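PDB 4FGM: aminopeptidase N family protein from Idiomarina loihiensis L2TR, which probably works as a zinc-dependent aminopeptidase of the M61 family, cutting residues from the N-terminal end of peptides. Local coordinates for residues Q466-V469 and S473-G476; V340-G345 and E565-S570; V485-K490 and Q496-L501; G334-R339 and K379-A384. All blocks are in the same frame, centred on the assembly; numbering follows the deposited sequence.

Interaction 1. Residues Q466-V469 and S473-G476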
loop_
_atom_site.group_PDB
_atom_site.type_symbol
_atom_site.label_atom_id
_atom_site.label_comp_id
_atom_site.label_asym_id
_atom_site.label_seq_id
_atom_site.Cartn_x
_atom_site.Cartn_y
_atom_site.Cartn_z
ATOM N N GLN A 466 17.603 -17.426 13.878
ATOM C CA GLN A 466 17.645 -18.847 13.571
ATOM C C GLN A 466 17.317 -19.077 12.106
ATOM O O GLN A 466 16.793 -18.193 11.429
ATOM C CB GLN A 466 16.649 -19.613 14.454
ATOM C CG GLN A 466 15.187 -19.311 14.164
ATOM C CD GLN A 466 14.244 -19.981 15.146
ATOM O OE1 GLN A 466 14.370 -19.808 16.359
ATOM N NE2 GLN A 466 13.287 -20.746 14.627
ATOM N N VAL A 467 17.638 -20.270 11.621
ATOM C CA VAL A 467 17.361 -20.631 10.242
ATOM C C VAL A 467 15.870 -20.940 10.144
ATOM O O VAL A 467 15.322 -21.648 10.984
ATOM C CB VAL A 467 18.162 -21.882 9.831
ATOM C CG1 VAL A 467 17.882 -22.229 8.379
ATOM C CG2 VAL A 467 19.649 -21.637 10.050
ATOM N N PRO A 468 15.191 -20.395 9.124
ATOM C CA PRO A 468 13.753 -20.644 8.955
ATOM C C PRO A 468 13.503 -22.110 8.605
ATOM O O PRO A 468 14.439 -22.825 8.262
ATOM C CB PRO A 468 13.371 -19.688 7.825
ATOM C CG PRO A 468 14.638 -19.609 7.012
ATOM C CD PRO A 468 15.704 -19.497 8.071
ATOM N N VAL A 469 12.252 -22.557 8.688
ATOM C CA VAL A 469 11.940 -23.949 8.380
ATOM C C VAL A 469 12.207 -24.274 6.910
ATOM O O VAL A 469 12.399 -25.434 6.545
ATOM C CB VAL A 469 10.473 -24.304 8.766
ATOM C CG1 VAL A 469 10.229 -23.925 10.231
ATOM C CG2 VAL A 469 9.488 -23.609 7.844
ATOM N N SER A 473 9.958 -19.265 4.374
ATOM C CA SER A 473 9.333 -19.016 5.666
ATOM C C SER A 473 10.063 -18.052 6.578
ATOM O O SER A 473 10.034 -18.219 7.793
ATOM C CB SER A 473 9.126 -20.339 6.413
ATOM O OG SER A 473 8.136 -21.137 5.788
ATOM N N VAL A 474 10.716 -17.045 6.016
ATOM C CA VAL A 474 11.418 -16.082 6.859
ATOM C C VAL A 474 10.374 -15.335 7.688
ATOM O O VAL A 474 9.680 -14.456 7.179
ATOM C CB VAL A 474 12.235 -15.074 6.010
ATOM C CG1 VAL A 474 13.006 -14.131 6.914
ATOM C CG2 VAL A 474 13.199 -15.821 5.102
ATOM N N GLY A 475 10.227 -15.697 8.956
ATOM C CA GLY A 475 9.235 -15.006 9.753
ATOM C C GLY A 475 9.768 -14.446 11.050
ATOM O O GLY A 475 10.978 -14.234 11.200
ATOM N N GLY A 476 8.852 -14.144 11.965
ATOM C CA GLY A 476 9.234 -13.609 13.257
ATOM C C GLY A 476 8.650 -14.640 14.214
ATOM O O GLY A 476 8.437 -14.389 15.408
#
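Pro468 and Ser473 meet where the chain, just out of strand 461-466, doubles back on itself through the loop that leads to strand 489-494. Only three residues separate the two segments, and the CA atoms of Pro468 and Val474 come to 5.5 Å. Take the proline ring atom by atom. Its CB rests 3.6 Å from the carbonyl O of Ser473 and also meets the hydroxyl of Ser570. One atom further, CG looks across to the methyl CG2 of Val474 at a loose 4.5 Å. CD, at the far side of the ring, packs on Ser569, so Pro468 is held between Ser473 and the start of strand 570-575. A second, smaller touch involves Val469, whose CG1 lies anti to the carbonyl carbon (chi1 -53°), which puts CG2 between the backbone N and that carbon. From there CG2 lies 3.6 Å from CB of Ser473 and 3.5 Å from its OG. That hydroxyl has its polar partner elsewhere, in the carboxylate of Asp470 within the same loop. Val474 turns its own methyls partly to Ser338 and Arg342 on helix 326-342. Between the two segments themselves the chemistry is purely van der Waals: methyl and ring carbons against a carbonyl and a hydroxymethyl group. Nothing directional holds this pair together; the contact is one of shape, and the directional bonds nearby are made to residues outside the two segments, such as Asp470 and Ala483.

Interaction 2. Residues V340-G345 and E565-S570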
loop_
_atom_site.group_PDB
_atom_site.type_symbol
_atom_site.label_atom_id
_atom_site.label_comp_id
_atom_site.label_asym_id
_atom_site.label_seq_id
_atom_site.Cartn_x
_atom_site.Cartn_y
_atom_site.Cartn_z
ATOM N N VAL A 340 13.968 -7.116 6.368
ATOM C CA VAL A 340 14.975 -6.100 6.104
ATOM C C VAL A 340 16.375 -6.699 6.128
ATOM O O VAL A 340 17.195 -6.405 5.257
ATOM C CB VAL A 340 14.911 -4.955 7.146
ATOM C CG1 VAL A 340 16.051 -3.977 6.920
ATOM C CG2 VAL A 340 13.575 -4.237 7.043
ATOM N N GLU A 341 16.631 -7.553 7.118
ATOM C CA GLU A 341 17.939 -8.180 7.290
ATOM C C GLU A 341 18.267 -9.341 6.352
ATOM O O GLU A 341 19.424 -9.751 6.258
ATOM C CB GLU A 341 18.093 -8.659 8.735
ATOM C CG GLU A 341 18.036 -7.553 9.782
ATOM C CD GLU A 341 19.009 -6.421 9.496
ATOM O OE1 GLU A 341 20.152 -6.705 9.080
ATOM O OE2 GLU A 341 18.632 -5.247 9.698
ATOM N N ARG A 342 17.262 -9.853 5.651
ATOM C CA ARG A 342 17.449 -10.987 4.756
ATOM C C ARG A 342 18.390 -10.810 3.570
ATOM O O ARG A 342 19.237 -11.669 3.324
ATOM C CB ARG A 342 16.088 -11.464 4.232
ATOM C CG ARG A 342 16.154 -12.697 3.336
ATOM C CD ARG A 342 16.679 -13.917 4.091
ATOM N NE ARG A 342 17.915 -14.438 3.503
ATOM C CZ ARG A 342 18.014 -15.614 2.897
ATOM N NH1 ARG A 342 16.952 -16.399 2.796
ATOM N NH2 ARG A 342 19.172 -15.999 2.389
ATOM N N GLY A 343 18.249 -9.711 2.835
ATOM C CA GLY A 343 19.081 -9.523 1.656
ATOM C C GLY A 343 20.173 -8.475 1.672
ATOM O O GLY A 343 20.211 -7.597 2.534
ATOM N N ALA A 344 21.056 -8.573 0.682
ATOM C CA ALA A 344 22.178 -7.657 0.534
ATOM C C ALA A 344 21.768 -6.266 0.048
ATOM O O ALA A 344 22.576 -5.339 0.073
ATOM C CB ALA A 344 23.209 -8.260 -0.422
ATOM N N GLY A 345 20.518 -6.124 -0.390
ATOM C CA GLY A 345 20.038 -4.838 -0.879
ATOM C C GLY A 345 20.203 -3.679 0.100
ATOM O O GLY A 345 20.430 -2.535 -0.301
ATOM N N GLU A 565 26.415 -22.832 4.829
ATOM C CA GLU A 565 25.947 -22.681 6.195
ATOM C C GLU A 565 24.827 -21.657 6.001
ATOM O O GLU A 565 25.089 -20.489 5.707
ATOM C CB GLU A 565 27.061 -22.103 7.069
ATOM C CG GLU A 565 26.724 -22.037 8.546
ATOM C CD GLU A 565 26.512 -23.409 9.156
ATOM O OE1 GLU A 565 27.470 -24.215 9.157
ATOM O OE2 GLU A 565 25.387 -23.684 9.632
ATOM N N PRO A 566 23.562 -22.083 6.140
ATOM C CA PRO A 566 22.423 -21.177 5.959
ATOM C C PRO A 566 22.386 -19.966 6.883
ATOM O O PRO A 566 22.870 -20.007 8.013
ATOM C CB PRO A 566 21.222 -22.093 6.158
ATOM C CG PRO A 566 21.722 -23.051 7.178
ATOM C CD PRO A 566 23.110 -23.380 6.668
ATOM N N ALA A 567 21.799 -18.886 6.381
ATOM C CA ALA A 567 21.682 -17.651 7.140
ATOM C C ALA A 567 20.650 -17.796 8.253
ATOM O O ALA A 567 19.592 -18.397 8.058
ATOM C CB ALA A 567 21.282 -16.499 6.205
ATOM N N LYS A 568 20.979 -17.270 9.429
ATOM C CA LYS A 568 20.050 -17.292 10.551
ATOM C C LYS A 568 19.261 -16.003 10.322
ATOM O O LYS A 568 19.482 -14.981 10.975
ATOM C CB LYS A 568 20.822 -17.273 11.879
ATOM C CG LYS A 568 21.357 -18.652 12.287
ATOM C CD LYS A 568 22.486 -18.561 13.308
ATOM C CE LYS A 568 23.009 -19.942 13.704
ATOM N NZ LYS A 568 22.100 -20.654 14.647
ATOM N N SER A 569 18.353 -16.085 9.351
ATOM C CA SER A 569 17.520 -14.977 8.898
ATOM C C SER A 569 16.196 -14.725 9.621
ATOM O O SER A 569 15.603 -13.660 9.463
ATOM C CB SER A 569 17.255 -15.144 7.397
ATOM O OG SER A 569 16.708 -16.425 7.115
ATOM N N SER A 570 15.711 -15.695 10.385
ATOM C CA SER A 570 14.469 -15.493 11.121
ATOM C C SER A 570 14.759 -14.800 12.451
ATOM O O SER A 570 15.418 -15.367 13.319
ATOM C CB SER A 570 13.766 -16.828 11.389
ATOM O OG SER A 570 12.980 -17.236 10.281
#
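Arg342 and Ser569 bring their backbones to 5.8 Å, measured CA to CA, where the C-terminal end of helix 326-342 passes a beta bulge. Ser569 and Ser570 together face Gln466 in the classic form of that bulge, which opens strand 570-575. Just ahead of it the chain makes an inverse gamma turn centred on Lys568, closed by a weak hydrogen bond of 2.9 Å from Ser569 N to Ala567 O. The turn presents the CB atoms of Ala567 and Ser569 to the helix. Arg342 answers with the length of its side chain. CG stands anti to the backbone N (chi1 -177°), and bends at the next two torsions bring the chain back along the loop. The methylene CD does the closest touching, and the guanidinium lies obliquely to both CB atoms, with NH2 4.4 Å from CB of Ala567. Its charge is met elsewhere: NH2 forms a salt bridge with Glu507, and the group also makes a cation-pi contact with Tyr504. By contrast, Arg342 NE and Ser569 OG are buried with no polar partner in the model. The closest approach is CD of Arg342 to CB of Ser569, 3.6 Å, with OG of the serine 3.9 Å from the same CD.

Interaction 3. Residues V485-K490 and Q496-L501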
loop_
_atom_site.group_PDB
_atom_site.type_symbol
_atom_site.label_atom_id
_atom_site.label_comp_id
_atom_site.label_asym_id
_atom_site.label_seq_id
_atom_site.Cartn_x
_atom_site.Cartn_y
_atom_site.Cartn_z
ATOM N N VAL A 485 19.992 -26.805 6.070
ATOM C CA VAL A 485 20.472 -26.249 4.801
ATOM C C VAL A 485 19.327 -25.585 4.049
ATOM O O VAL A 485 18.149 -25.814 4.365
ATOM C CB VAL A 485 21.040 -27.349 3.860
ATOM C CG1 VAL A 485 22.139 -28.111 4.566
ATOM C CG2 VAL A 485 19.915 -28.320 3.446
ATOM N N ASN A 486 19.666 -24.713 3.103
ATOM C CA ASN A 486 18.644 -24.088 2.270
ATOM C C ASN A 486 19.240 -23.561 0.973
ATOM O O ASN A 486 20.450 -23.386 0.842
ATOM C CB ASN A 486 17.857 -22.987 3.008
ATOM C CG ASN A 486 18.665 -21.749 3.284
ATOM O OD1 ASN A 486 19.785 -21.593 2.814
ATOM N ND2 ASN A 486 18.082 -20.846 4.053
ATOM N N PHE A 487 18.381 -23.341 -0.006
ATOM C CA PHE A 487 18.828 -22.880 -1.303
ATOM C C PHE A 487 19.393 -21.488 -1.319
ATOM O O PHE A 487 20.290 -21.192 -2.104
ATOM C CB PHE A 487 17.672 -22.932 -2.298
ATOM C CG PHE A 487 17.316 -24.315 -2.733
ATOM C CD1 PHE A 487 18.122 -24.996 -3.632
ATOM C CD2 PHE A 487 16.164 -24.931 -2.259
ATOM C CE1 PHE A 487 17.786 -26.276 -4.049
ATOM C CE2 PHE A 487 15.821 -26.212 -2.671
ATOM C CZ PHE A 487 16.629 -26.882 -3.568
ATOM N N GLY A 488 18.887 -20.637 -0.439
ATOM C CA GLY A 488 19.317 -19.257 -0.466
ATOM C C GLY A 488 18.548 -18.718 -1.667
ATOM O O GLY A 488 19.068 -17.950 -2.476
ATOM N N ALA A 489 17.296 -19.160 -1.780
ATOM C CA ALA A 489 16.421 -18.766 -2.873
ATOM C C ALA A 489 14.959 -19.065 -2.553
ATOM O O ALA A 489 14.637 -20.093 -1.954
ATOM C CB ALA A 489 16.827 -19.503 -4.157
ATOM N N LYS A 490 14.068 -18.168 -2.954
ATOM C CA LYS A 490 12.648 -18.390 -2.725
ATOM C C LYS A 490 12.099 -19.192 -3.902
ATOM O O LYS A 490 12.616 -19.104 -5.011
ATOM C CB LYS A 490 11.900 -17.063 -2.604
ATOM C CG LYS A 490 12.076 -16.358 -1.270
ATOM C CD LYS A 490 11.241 -15.095 -1.221
ATOM C CE LYS A 490 9.772 -15.402 -1.468
ATOM N NZ LYS A 490 8.956 -14.163 -1.570
ATOM N N GLN A 496 4.769 -30.328 -10.135
ATOM C CA GLN A 496 5.595 -30.210 -11.324
ATOM C C GLN A 496 7.029 -29.765 -11.029
ATOM O O GLN A 496 7.892 -29.811 -11.905
ATOM C CB GLN A 496 4.937 -29.245 -12.319
ATOM C CG GLN A 496 3.680 -29.785 -13.002
ATOM C CD GLN A 496 2.460 -29.841 -12.085
ATOM O OE1 GLN A 496 1.868 -30.907 -11.885
ATOM N NE2 GLN A 496 2.073 -28.693 -11.533
ATOM N N GLY A 497 7.291 -29.343 -9.799
ATOM C CA GLY A 497 8.630 -28.905 -9.463
ATOM C C GLY A 497 8.649 -27.654 -8.603
ATOM O O GLY A 497 7.616 -27.213 -8.109
ATOM N N LEU A 498 9.836 -27.082 -8.434
ATOM C CA LEU A 498 10.011 -25.880 -7.628
ATOM C C LEU A 498 10.335 -24.690 -8.536
ATOM O O LEU A 498 11.445 -24.602 -9.064
ATOM C CB LEU A 498 11.162 -26.084 -6.633
ATOM C CG LEU A 498 11.222 -27.384 -5.817
ATOM C CD1 LEU A 498 12.468 -27.370 -4.940
ATOM C CD2 LEU A 498 9.967 -27.535 -4.969
ATOM N N ASP A 499 9.372 -23.793 -8.732
ATOM C CA ASP A 499 9.605 -22.614 -9.564
ATOM C C ASP A 499 10.362 -21.559 -8.760
ATOM O O ASP A 499 9.856 -21.034 -7.772
ATOM C CB ASP A 499 8.280 -22.050 -10.083
ATOM C CG ASP A 499 7.804 -22.759 -11.341
ATOM O OD1 ASP A 499 8.492 -22.655 -12.380
ATOM O OD2 ASP A 499 6.752 -23.427 -11.293
ATOM N N VAL A 500 11.582 -21.259 -9.186
ATOM C CA VAL A 500 12.414 -20.290 -8.485
ATOM C C VAL A 500 11.953 -18.835 -8.667
ATOM O O VAL A 500 11.800 -18.342 -9.791
ATOM C CB VAL A 500 13.895 -20.446 -8.922
ATOM C CG1 VAL A 500 14.777 -19.474 -8.163
ATOM C CG2 VAL A 500 14.351 -21.876 -8.661
ATOM N N LEU A 501 11.741 -18.150 -7.548
ATOM C CA LEU A 501 11.289 -16.763 -7.567
ATOM C C LEU A 501 12.424 -15.749 -7.368
ATOM O O LEU A 501 12.493 -14.755 -8.079
ATOM C CB LEU A 501 10.212 -16.568 -6.497
ATOM C CG LEU A 501 9.046 -17.563 -6.569
ATOM C CD1 LEU A 501 8.127 -17.381 -5.370
ATOM C CD2 LEU A 501 8.283 -17.366 -7.865
#
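Lys490 and Leu501 are joined across an antiparallel beta hairpin, strands 489-494 and 497-503, in what is probably the PDZ domain of this protein. The bond runs from Leu501 N to Lys490 O, 2.8 Å long and fairly straight at 163°, although the donor stands above the carbonyl plane. Lys490 also bonds through its backbone to Asn502, and Leu501 has helix-like rather than extended backbone angles; together these are consistent with a classic bulge opposite Lys490.

The side chains pack around this bond. CB of Lys490 and CB of Leu501 lie 4.3 Å apart. From there the lysine runs out nearly straight apart from one bend about the CG-CD bond (chi3), and touches Asn472, while Leu501 holds CG anti to its carbonyl carbon at an exposed position. Val500 brings CG1 to the lysine carbonyl, 3.8 Å from Lys490 O, a placement that follows from CG1 standing opposite the backbone N (chi1 -178°).

On the buried side, Phe487 precedes the strand, and its backbone N, like those of Gly488 and Ala489, bonds to the carboxylate of Asp471. With chi1 -73° the ring swings to the second strand, where Leu498 awaits it in extended form, its chi2 anti. Ile520 touches both side chains, and the Phe487 ring also meets Trp563 edge-to-face, so the pair belongs to the domain core. The ring takes the leucine obliquely, with CE2 of Phe487 4.2 Å from the methyl CD1 of Leu498.

Interaction 4. Residues G334-R339 and K379-A384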
loop_
_atom_site.group_PDB
_atom_site.type_symbol
_atom_site.label_atom_id
_atom_site.label_comp_id
_atom_site.label_asym_id
_atom_site.label_seq_id
_atom_site.Cartn_x
_atom_site.Cartn_y
_atom_site.Cartn_z
ATOM N N GLY A 334 8.995 -9.144 14.273
ATOM C CA GLY A 334 10.076 -10.014 13.851
ATOM C C GLY A 334 10.019 -10.257 12.356
ATOM O O GLY A 334 11.060 -10.361 11.709
ATOM N N ASP A 335 8.810 -10.336 11.802
ATOM C CA ASP A 335 8.652 -10.548 10.361
ATOM C C ASP A 335 9.344 -9.405 9.633
ATOM O O ASP A 335 10.184 -9.622 8.765
ATOM C CB ASP A 335 7.167 -10.569 9.952
ATOM C CG ASP A 335 6.488 -11.908 10.228
ATOM O OD1 ASP A 335 7.178 -12.868 10.631
ATOM O OD2 ASP A 335 5.253 -12.000 10.035
ATOM N N THR A 336 8.980 -8.183 10.008
ATOM C CA THR A 336 9.548 -6.984 9.408
ATOM C C THR A 336 11.060 -6.966 9.576
ATOM O O THR A 336 11.804 -6.685 8.631
ATOM C CB THR A 336 8.974 -5.704 10.055
ATOM O OG1 THR A 336 7.554 -5.661 9.875
ATOM C CG2 THR A 336 9.596 -4.468 9.428
ATOM N N LEU A 337 11.513 -7.264 10.788
ATOM C CA LEU A 337 12.939 -7.271 11.071
ATOM C C LEU A 337 13.647 -8.276 10.167
ATOM O O LEU A 337 14.657 -7.958 9.539
ATOM C CB LEU A 337 13.182 -7.609 12.544
ATOM C CG LEU A 337 14.610 -7.428 13.064
ATOM C CD1 LEU A 337 15.135 -6.060 12.672
ATOM C CD2 LEU A 337 14.625 -7.595 14.575
ATOM N N SER A 338 13.096 -9.481 10.087
ATOM C CA SER A 338 13.672 -10.539 9.263
ATOM C C SER A 338 13.750 -10.177 7.781
ATOM O O SER A 338 14.727 -10.494 7.108
ATOM C CB SER A 338 12.866 -11.828 9.425
ATOM O OG SER A 338 12.805 -12.216 10.782
ATOM N N ARG A 339 12.723 -9.511 7.270
ATOM C CA ARG A 339 12.713 -9.139 5.864
ATOM C C ARG A 339 13.790 -8.118 5.518
ATOM O O ARG A 339 14.455 -8.236 4.492
ATOM C CB ARG A 339 11.336 -8.603 5.461
ATOM C CG ARG A 339 10.206 -9.615 5.617
ATOM C CD ARG A 339 8.965 -9.155 4.872
ATOM N NE ARG A 339 8.557 -7.812 5.274
ATOM C CZ ARG A 339 7.646 -7.547 6.208
ATOM N NH1 ARG A 339 7.036 -8.540 6.844
ATOM N NH2 ARG A 339 7.346 -6.289 6.505
ATOM N N LYS A 379 12.155 -0.874 6.257
ATOM C CA LYS A 379 13.217 -0.223 7.005
ATOM C C LYS A 379 12.701 1.061 7.659
ATOM O O LYS A 379 13.147 1.438 8.745
ATOM C CB LYS A 379 14.424 0.082 6.117
ATOM C CG LYS A 379 15.628 0.500 6.944
ATOM C CD LYS A 379 16.896 0.647 6.132
ATOM C CE LYS A 379 18.063 1.008 7.050
ATOM N NZ LYS A 379 19.357 1.117 6.316
ATOM N N GLY A 380 11.760 1.728 7.000
ATOM C CA GLY A 380 11.195 2.933 7.579
ATOM C C GLY A 380 10.475 2.535 8.857
ATOM O O GLY A 380 10.469 3.265 9.849
ATOM N N ALA A 381 9.875 1.351 8.838
ATOM C CA ALA A 381 9.151 0.858 9.997
ATOM C C ALA A 381 10.113 0.608 11.151
ATOM O O ALA A 381 9.789 0.882 12.307
ATOM C CB ALA A 381 8.404 -0.420 9.643
ATOM N N LEU A 382 11.296 0.086 10.841
ATOM C CA LEU A 382 12.281 -0.183 11.877
ATOM C C LEU A 382 12.855 1.136 12.415
ATOM O O LEU A 382 13.205 1.240 13.595
ATOM C CB LEU A 382 13.390 -1.087 11.333
ATOM C CG LEU A 382 12.914 -2.481 10.905
ATOM C CD1 LEU A 382 14.100 -3.303 10.441
ATOM C CD2 LEU A 382 12.217 -3.175 12.062
ATOM N N ILE A 383 12.940 2.143 11.549
ATOM C CA ILE A 383 13.424 3.452 11.956
ATOM C C ILE A 383 12.420 3.999 12.965
ATOM O O ILE A 383 12.792 4.484 14.034
ATOM C CB ILE A 383 13.502 4.418 10.758
ATOM C CG1 ILE A 383 14.688 4.043 9.866
ATOM C CG2 ILE A 383 13.593 5.863 11.254
ATOM C CD1 ILE A 383 14.897 4.979 8.687
ATOM N N ALA A 384 11.138 3.909 12.618
ATOM C CA ALA A 384 10.071 4.385 13.495
ATOM C C ALA A 384 10.144 3.664 14.837
ATOM O O ALA A 384 9.976 4.278 15.886
ATOM C CB ALA A 384 8.698 4.152 12.841
#
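Leu382 carries the packing between two helices of the M61 catalytic region, meeting Thr336 and Leu337. The segments 334-339 and 379-384 pass with their axes 9.6 Å apart and their N-to-C directions 122° from each other, and the nearest CA atoms belong to Leu337 and Leu382.

The apolar contacts come first. CD1 of Leu382 meets CD1 of Leu337 at 3.7 Å, the two side chains crossing at about a right angle. Leu337 gets there because CG stands anti to the backbone N (chi1 -170°), which carries its end across to the second helix. The other branch, CD2 of Leu382, lies 3.9 Å from the methyl CG2 of Thr336, these two side chains sliding past one another in opposite directions. CG2 of Thr336 also reaches CB of Ala381, at 4.2 Å. Ala381 in turn touches Ser311 on the helix that follows the zinc ligand Glu307.

The polar groups bond elsewhere. OG1 of Thr336 hydrogen-bonds to Leu332 O one turn back in its own helix, which leaves its methyl for the interface. Ser338 turns its CB from the second helix, and its OG has Tyr571 N among its partners. NZ of Lys379 is held by Glu448 O.

The helices therefore meet through aliphatic carbons, mostly methyls. With no directional bond between them, this buried contact rests on how Leu382 fits against Thr336 and Leu337.

Helix 326-342 ties these contacts together: interactions 2 and 4 both use it, and CG2 of Val340 lies 3.6 Å from CD1 of Leu382. Interaction 1 touches both of them, through a probable hydrogen bond of Gly475 O to Ser338 OG, 2.8 Å, and another of Gln466 O to Ser570 N, 2.9 Å. Interaction 3 sits further out, meeting interaction 2 where CB of Pro566 is 3.7 Å from OD1 of Asn486; its centre is 24 Å from that of interaction 4. The series thus runs from the hairpin inward to the catalytic region, where the side chain of Ala381 is about 11 Å from the bound zinc and 12 Å from the maleic acid.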